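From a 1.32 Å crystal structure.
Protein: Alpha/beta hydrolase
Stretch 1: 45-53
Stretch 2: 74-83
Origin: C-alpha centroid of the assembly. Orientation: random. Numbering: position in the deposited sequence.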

# COMPACT_ATOMS: atom_id res chain seq x y z
N LEU A 45 25.83 -10.31 -11.04
CA LEU A 45 25.98 -9.38 -9.91
C LEU A 45 26.70 -10.11 -8.76
O LEU A 45 26.63 -11.35 -8.65
N THR A 46 27.37 -9.33 -7.93
CA THR A 46 27.95 -9.87 -6.70
C THR A 46 27.18 -9.22 -5.56
O THR A 46 27.13 -7.98 -5.50
N PHE A 47 26.61 -10.00 -4.69
CA PHE A 47 25.86 -9.54 -3.49
C PHE A 47 26.68 -9.85 -2.25
O PHE A 47 27.23 -10.96 -2.09
N VAL A 48 26.68 -8.92 -1.31
CA VAL A 48 27.09 -9.12 0.09
C VAL A 48 25.84 -8.90 0.94
O VAL A 48 25.34 -7.75 0.98
N LEU A 49 25.32 -9.96 1.54
CA LEU A 49 24.02 -9.96 2.24
C LEU A 49 24.28 -9.87 3.73
O LEU A 49 25.00 -10.73 4.24
N ILE A 50 23.70 -8.87 4.38
CA ILE A 50 23.87 -8.58 5.83
C ILE A 50 22.55 -8.82 6.53
O ILE A 50 21.59 -8.07 6.31
N HIS A 51 22.51 -9.86 7.36
CA HIS A 51 21.32 -10.17 8.14
C HIS A 51 21.08 -9.10 9.21
O HIS A 51 22.00 -8.33 9.54
N GLY A 52 19.91 -9.17 9.80
CA GLY A 52 19.54 -8.30 10.90
C GLY A 52 19.49 -9.01 12.22
O GLY A 52 20.19 -10.02 12.44
N SER A 53 18.77 -8.45 13.17
CA SER A 53 18.72 -8.95 14.55
C SER A 53 17.90 -10.24 14.63
O SER A 53 17.04 -10.55 13.75
N VAL A 74 27.39 -14.66 -4.32
CA VAL A 74 26.68 -14.23 -3.08
C VAL A 74 27.56 -14.54 -1.87
O VAL A 74 27.92 -15.72 -1.66
N TYR A 75 27.87 -13.53 -1.09
CA TYR A 75 28.60 -13.64 0.20
C TYR A 75 27.61 -13.35 1.32
O TYR A 75 26.82 -12.37 1.23
N THR A 76 27.56 -14.19 2.33
CA THR A 76 26.69 -14.04 3.52
C THR A 76 27.54 -14.07 4.79
O THR A 76 27.52 -15.07 5.49
N PRO A 77 28.27 -13.01 5.08
CA PRO A 77 29.16 -13.01 6.25
C PRO A 77 28.37 -13.09 7.54
O PRO A 77 27.28 -12.47 7.67
N GLU A 78 28.97 -13.72 8.52
CA GLU A 78 28.52 -13.54 9.90
C GLU A 78 29.27 -12.34 10.50
O GLU A 78 30.30 -11.89 9.94
N TYR A 79 28.71 -11.76 11.56
CA TYR A 79 29.32 -10.56 12.16
C TYR A 79 29.38 -10.69 13.68
O TYR A 79 28.78 -11.56 14.22
N ALA A 80 30.07 -9.74 14.28
CA ALA A 80 30.46 -9.83 15.70
C ALA A 80 29.23 -10.02 16.58
O ALA A 80 28.17 -9.42 16.36
N GLY A 81 29.37 -10.90 17.57
CA GLY A 81 28.33 -11.16 18.57
C GLY A 81 27.13 -11.91 18.04
O GLY A 81 26.12 -12.05 18.75
N HIS A 82 27.23 -12.41 16.81
CA HIS A 82 26.15 -13.16 16.15
C HIS A 82 26.71 -14.47 15.62
O HIS A 82 27.93 -14.67 15.54
N GLY A 83 25.82 -15.40 15.35
CA GLY A 83 26.24 -16.77 15.01
C GLY A 83 26.97 -17.38 16.16
O GLY A 83 26.51 -17.31 17.32

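Where a parallel strand pair runs out, side chains and water can take over the pairing that the backbone has provided, and these two stretches of an alpha/beta hydrolase illustrate the handover. Val 74 begins in register with Phe 47, both side chains on the same face of the sheet. Its chi1 is t, and CG1 packs 3.6 Å from CD1 of Leu 49, an m,t rotamer; the end of the Phe 47 side chain (chi1 m) leads away, and its CB lies 4.4 Å from Val 74 CG1.

Tyr 75 belongs to the other face, beside Val 48. Its backbone makes both hydrogen bonds of the ladder: Tyr 75 N donates to Phe 47 O (2.8 Å), and Leu 49 N donates to Tyr 75 O (2.9 Å), both nearly straight. With chi1 m, the tyrosine ring presents its edge to Thr 46, whose CG2 lies 3.7 Å from Tyr 75 CE1. Val 48, chi1 t, packs its CG2 4.3 Å from Tyr 75 CB.

No bridge follows at Thr 76 (chi1 p), whose CG2 still reaches Leu 49 CD1 at 4.0 Å. Pro 77 follows, and with no amide hydrogen to offer, it contributes apolar surface instead. Its CG sits 3.7 Å from CD1 of Ile 50, an m,m rotamer, while Pro 77 CD lies 4.2 Å from Val 48 CG1. A water restores a polar link between the stretches, donating to Leu 49 O and Pro 77 O (2.8 Å each) and accepting from His 51 N (3.0 Å).

Glu 78 starts away from stretch 1, but its t,p side chain brings the carboxylate back. OE2 accepts from His 51 NE2 at 2.6 Å, near the plane of the imidazole, and also from its neighbour's amide, Tyr 79 N, at 2.9 Å.

Tyr 79 points toward stretch 1 with chi1 p. Its ring forms an offset stack with that of His 51, chi1 p, with centroids 4.2 Å apart and planes at 16°, and its OH donates to His 51 O at 2.7 Å. Ile 50 CG2 adds a contact of 3.8 Å to Tyr 79 CE2. The His 51 ring is fixed further by its own stretch, ND1 donating to Gly 52 O at 2.7 Å.

A type II turn from Tyr 79 then returns His 82, chi1 m, toward His 51; its CD2 lies 3.8 Å from His 51 CE1, and its ND1 donates to Ala 80 O at 2.8 Å.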

# COMPACT_ATOMS: atom_id res chain seq x y z
CB LEU A 45 24.60 -8.93 -9.42
CG LEU A 45 23.78 -8.14 -10.45
CD1 LEU A 45 22.41 -7.89 -9.86
CD2 LEU A 45 24.43 -6.85 -10.82
CB THR A 46 29.44 -9.60 -6.60
OG1 THR A 46 30.05 -10.33 -7.67
CG2 THR A 46 30.03 -10.03 -5.28
CB PHE A 47 24.54 -10.30 -3.39
CG PHE A 47 23.53 -9.89 -4.42
CD1 PHE A 47 22.56 -8.92 -4.13
CD2 PHE A 47 23.48 -10.57 -5.62
CE1 PHE A 47 21.62 -8.59 -5.10
CE2 PHE A 47 22.51 -10.26 -6.56
CZ PHE A 47 21.58 -9.28 -6.28
CB VAL A 48 28.24 -8.18 0.49
CG1 VAL A 48 28.59 -8.35 1.95
CG2 VAL A 48 29.49 -8.42 -0.35
CB LEU A 49 23.18 -11.18 1.93
CG LEU A 49 22.99 -11.49 0.44
CD1 LEU A 49 22.16 -12.73 0.30
CD2 LEU A 49 22.31 -10.34 -0.29
CB ILE A 50 24.38 -7.15 6.01
CG1 ILE A 50 25.63 -6.84 5.18
CG2 ILE A 50 24.56 -6.89 7.51
CD1 ILE A 50 26.81 -7.79 5.46
CB HIS A 51 21.36 -11.56 8.74
CG HIS A 51 22.38 -11.76 9.84
ND1 HIS A 51 22.18 -11.28 11.12
CD2 HIS A 51 23.60 -12.32 9.84
CE1 HIS A 51 23.22 -11.60 11.88
NE2 HIS A 51 24.11 -12.23 11.12
CB SER A 53 18.18 -7.91 15.48
OG SER A 53 18.98 -6.76 15.50
CB VAL A 74 25.32 -14.90 -2.93
CG1 VAL A 74 24.59 -14.37 -1.71
CG2 VAL A 74 24.46 -14.75 -4.18
CB TYR A 75 29.76 -12.67 0.26
CG TYR A 75 30.80 -12.92 -0.79
CD1 TYR A 75 30.81 -12.19 -1.97
CD2 TYR A 75 31.72 -13.92 -0.63
CE1 TYR A 75 31.73 -12.44 -2.98
CE2 TYR A 75 32.67 -14.15 -1.61
CZ TYR A 75 32.67 -13.42 -2.77
OH TYR A 75 33.63 -13.67 -3.74
CB THR A 76 25.61 -15.10 3.55
OG1 THR A 76 26.14 -16.43 3.61
CG2 THR A 76 24.75 -15.03 2.31
CB PRO A 77 29.89 -11.67 6.13
CG PRO A 77 28.95 -10.80 5.32
CD PRO A 77 28.33 -11.75 4.34
CB GLU A 78 28.83 -14.79 10.73
CG GLU A 78 28.16 -14.82 12.08
CD GLU A 78 26.69 -14.50 11.90
OE1 GLU A 78 25.94 -15.47 11.63
OE2 GLU A 78 26.31 -13.33 12.09
CB TYR A 79 28.67 -9.29 11.60
CG TYR A 79 27.18 -9.11 11.75
CD1 TYR A 79 26.58 -8.85 12.97
CD2 TYR A 79 26.39 -9.09 10.62
CE1 TYR A 79 25.22 -8.59 13.05
CE2 TYR A 79 25.03 -8.83 10.69
CZ TYR A 79 24.44 -8.58 11.91
OH TYR A 79 23.12 -8.29 11.99
CB ALA A 80 31.24 -8.63 16.12
CB HIS A 82 25.50 -12.33 15.04
CG HIS A 82 24.81 -11.12 15.56
ND1 HIS A 82 25.48 -10.04 16.12
CD2 HIS A 82 23.51 -10.82 15.57
CE1 HIS A 82 24.55 -9.13 16.48
NE2 HIS A 82 23.34 -9.57 16.15
O HOH W 1 24.70 -11.85 6.77